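Long-range contact in GH3 beta-N-acetylglucosaminidase (Paenibacillaceae, PDB 6K5J), which probably hydrolyses terminal N-acetylglucosamine residues from beta-linked sugar chains, as a glycoside hydrolase family 3 beta-N-acetylglucosaminidase: residues A[18-26]-A[294-305]. Residues are numbered along the deposited sequence; the frame is centred on the assembly and turned at random.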
# COMPACT_ATOMS: atom_id res chain seq x y z
N GLY A 18 -21.23 -16.28 5.85
CA GLY A 18 -20.75 -15.66 4.63
C GLY A 18 -20.36 -14.20 4.81
O GLY A 18 -19.42 -13.72 4.16
N GLN A 19 -21.07 -13.47 5.68
CA GLN A 19 -20.74 -12.07 5.94
C GLN A 19 -19.31 -11.91 6.43
O GLN A 19 -18.71 -10.85 6.23
CB GLN A 19 -21.70 -11.47 6.97
CG GLN A 19 -23.04 -11.07 6.40
CD GLN A 19 -22.91 -10.03 5.30
OE1 GLN A 19 -22.51 -8.89 5.54
NE2 GLN A 19 -23.24 -10.43 4.08
N LEU A 20 -18.75 -12.94 7.07
CA LEU A 20 -17.42 -12.87 7.66
C LEU A 20 -16.29 -13.07 6.65
O LEU A 20 -15.13 -13.08 7.07
CB LEU A 20 -17.30 -13.92 8.76
CG LEU A 20 -18.46 -14.00 9.75
CD1 LEU A 20 -18.16 -15.05 10.80
CD2 LEU A 20 -18.69 -12.65 10.39
N VAL A 21 -16.58 -13.22 5.37
CA VAL A 21 -15.54 -13.53 4.39
C VAL A 21 -15.53 -12.47 3.29
O VAL A 21 -16.58 -12.07 2.79
CB VAL A 21 -15.74 -14.93 3.79
CG1 VAL A 21 -14.72 -15.19 2.68
CG2 VAL A 21 -15.65 -15.98 4.90
N MET A 22 -14.33 -12.00 2.94
CA MET A 22 -14.12 -11.16 1.77
C MET A 22 -13.24 -11.93 0.80
O MET A 22 -12.17 -12.44 1.19
CB MET A 22 -13.46 -9.83 2.14
CG MET A 22 -13.12 -8.97 0.92
SD MET A 22 -12.56 -7.33 1.41
CE MET A 22 -14.12 -6.43 1.58
N ALA A 23 -13.67 -12.02 -0.46
CA ALA A 23 -13.01 -12.87 -1.44
C ALA A 23 -12.67 -12.07 -2.68
O ALA A 23 -13.35 -11.11 -3.03
CB ALA A 23 -13.88 -14.07 -1.84
N GLY A 24 -11.60 -12.50 -3.36
CA GLY A 24 -11.30 -12.00 -4.69
C GLY A 24 -11.73 -12.99 -5.76
O GLY A 24 -12.17 -14.10 -5.47
N PHE A 25 -11.60 -12.55 -7.01
CA PHE A 25 -11.99 -13.36 -8.14
C PHE A 25 -11.27 -12.81 -9.36
O PHE A 25 -10.71 -11.71 -9.34
CB PHE A 25 -13.51 -13.34 -8.36
CG PHE A 25 -14.01 -12.03 -8.90
CD1 PHE A 25 -14.21 -10.95 -8.06
CD2 PHE A 25 -14.23 -11.86 -10.27
CE1 PHE A 25 -14.64 -9.73 -8.56
CE2 PHE A 25 -14.66 -10.64 -10.78
CZ PHE A 25 -14.86 -9.58 -9.93
N ASN A 26 -11.30 -13.58 -10.44
CA ASN A 26 -10.73 -13.13 -11.70
C ASN A 26 -11.84 -12.69 -12.64
O ASN A 26 -12.74 -13.48 -12.95
CB ASN A 26 -9.89 -14.23 -12.34
CG ASN A 26 -9.18 -13.73 -13.58
OD1 ASN A 26 -8.75 -12.57 -13.64
ND2 ASN A 26 -9.05 -14.59 -14.60
N ASP A 294 -13.46 -9.88 12.63
CA ASP A 294 -14.79 -9.92 12.03
C ASP A 294 -14.78 -10.36 10.58
O ASP A 294 -15.74 -11.00 10.13
CB ASP A 294 -15.44 -8.54 12.06
CG ASP A 294 -15.45 -7.95 13.44
OD1 ASP A 294 -16.01 -8.60 14.34
OD2 ASP A 294 -14.89 -6.84 13.60
N LEU A 295 -13.75 -9.98 9.83
CA LEU A 295 -13.76 -10.14 8.38
C LEU A 295 -12.51 -10.91 7.98
O LEU A 295 -11.39 -10.45 8.21
CB LEU A 295 -13.83 -8.79 7.67
CG LEU A 295 -14.06 -8.84 6.16
CD1 LEU A 295 -15.37 -9.58 5.80
CD2 LEU A 295 -14.08 -7.42 5.58
N ILE A 296 -12.73 -12.07 7.37
CA ILE A 296 -11.67 -13.00 6.96
C ILE A 296 -11.34 -12.73 5.50
O ILE A 296 -12.20 -12.89 4.62
CB ILE A 296 -12.14 -14.46 7.13
CG1 ILE A 296 -12.51 -14.77 8.58
CG2 ILE A 296 -11.13 -15.44 6.54
CD1 ILE A 296 -11.58 -14.23 9.62
N LEU A 297 -10.11 -12.32 5.22
CA LEU A 297 -9.70 -11.95 3.87
C LEU A 297 -9.02 -13.15 3.21
O LEU A 297 -8.01 -13.66 3.71
CB LEU A 297 -8.77 -10.75 3.90
CG LEU A 297 -8.24 -10.24 2.56
CD1 LEU A 297 -9.39 -9.85 1.62
CD2 LEU A 297 -7.30 -9.07 2.78
N VAL A 298 -9.56 -13.61 2.08
CA VAL A 298 -8.97 -14.70 1.31
C VAL A 298 -8.99 -14.26 -0.15
O VAL A 298 -9.99 -14.43 -0.86
CB VAL A 298 -9.69 -16.04 1.52
CG1 VAL A 298 -8.86 -17.17 0.91
CG2 VAL A 298 -9.92 -16.30 3.01
N SER A 299 -7.87 -13.69 -0.62
CA SER A 299 -7.90 -12.82 -1.81
C SER A 299 -7.94 -13.55 -3.15
O SER A 299 -8.41 -12.98 -4.14
CB SER A 299 -6.69 -11.89 -1.81
OG SER A 299 -6.71 -11.02 -0.69
N HIS A 300 -7.42 -14.78 -3.24
CA HIS A 300 -7.07 -15.25 -4.58
C HIS A 300 -7.67 -16.59 -5.00
O HIS A 300 -8.31 -16.69 -6.05
CB HIS A 300 -5.53 -15.29 -4.68
CG HIS A 300 -4.88 -13.95 -4.50
ND1 HIS A 300 -5.14 -12.89 -5.34
CD2 HIS A 300 -4.03 -13.50 -3.55
CE1 HIS A 300 -4.45 -11.84 -4.93
NE2 HIS A 300 -3.77 -12.18 -3.84
N ARG A 301 -7.45 -17.64 -4.21
CA ARG A 301 -7.76 -19.00 -4.63
C ARG A 301 -9.14 -19.40 -4.14
O ARG A 301 -9.38 -19.48 -2.93
CB ARG A 301 -6.70 -19.97 -4.12
CG ARG A 301 -5.28 -19.49 -4.33
CD ARG A 301 -4.32 -20.64 -4.53
NE ARG A 301 -4.73 -21.43 -5.69
CZ ARG A 301 -4.19 -22.59 -6.03
NH1 ARG A 301 -3.20 -23.11 -5.30
NH2 ARG A 301 -4.63 -23.24 -7.10
N TYR A 302 -10.04 -19.70 -5.09
CA TYR A 302 -11.40 -20.10 -4.74
C TYR A 302 -11.42 -21.28 -3.76
O TYR A 302 -12.26 -21.33 -2.85
CB TYR A 302 -12.18 -20.45 -6.00
CG TYR A 302 -13.58 -20.92 -5.73
CD1 TYR A 302 -14.62 -20.02 -5.55
CD2 TYR A 302 -13.86 -22.28 -5.64
CE1 TYR A 302 -15.91 -20.45 -5.29
CE2 TYR A 302 -15.15 -22.73 -5.38
CZ TYR A 302 -16.17 -21.81 -5.21
OH TYR A 302 -17.44 -22.25 -4.94
N GLU A 303 -10.53 -22.26 -3.96
CA GLU A 303 -10.50 -23.42 -3.07
C GLU A 303 -10.25 -23.01 -1.63
O GLU A 303 -10.85 -23.57 -0.70
CB GLU A 303 -9.41 -24.40 -3.53
CG GLU A 303 -9.65 -25.02 -4.89
CD GLU A 303 -9.21 -24.12 -6.04
OE1 GLU A 303 -8.69 -23.01 -5.77
OE2 GLU A 303 -9.39 -24.53 -7.21
N ARG A 304 -9.35 -22.04 -1.42
CA ARG A 304 -9.06 -21.58 -0.07
C ARG A 304 -10.19 -20.72 0.48
O ARG A 304 -10.45 -20.73 1.69
CB ARG A 304 -7.74 -20.82 -0.06
CG ARG A 304 -6.51 -21.72 -0.23
CD ARG A 304 -5.32 -20.92 -0.71
NE ARG A 304 -4.07 -21.68 -0.58
CZ ARG A 304 -2.86 -21.13 -0.56
NH1 ARG A 304 -2.72 -19.82 -0.68
NH2 ARG A 304 -1.79 -21.90 -0.43
N GLN A 305 -10.89 -19.98 -0.39
CA GLN A 305 -12.05 -19.21 0.05
C GLN A 305 -13.15 -20.15 0.54
O GLN A 305 -13.73 -19.94 1.61
CB GLN A 305 -12.56 -18.33 -1.09
CG GLN A 305 -11.56 -17.26 -1.52
CD GLN A 305 -11.80 -16.75 -2.93
OE1 GLN A 305 -12.67 -17.24 -3.65
NE2 GLN A 305 -10.99 -15.77 -3.35
O HOH W 1 -12.96 -16.50 -6.32
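M22 touches both L297, its bridge partner, and L295 on the barrel-interior face of two parallel strands, 21-23 and 296-298. Its CB lies 4.1 Å from L297 CD1; CG comes closer to that same methyl, at 3.9 Å, and SD stays alongside it. With CG anti to the backbone N (chi1 175°) the chain runs out beside L297, then bends at chi3, and M22 CE ends 4.1 Å from L295 CD2. The backbones are stitched by I296 N to L20 O, M22 N to I296 O and V298 N to M22 O, the last almost straight at 176°.

Beyond the strands, Q305 reaches back from helix 302-317. Its CD lies 3.6 Å from A23 CB, and NE2 donates to both G24 O (2.9 Å) and V298 O (3.0 Å), while a water joins OE1 to G24 O. A leucine here would probably leave those two carbonyls without their shared amide donor and weaken the tie between helix 302-317 and the backbone at V298 and G24.

This is the closing seam of a TIM-type barrel, first strand against last: strand 45-47 flanks 21-23 on its other side, V21 and I296 pack outward on L312 of helix 302-317, and inside L297 touches a NAG.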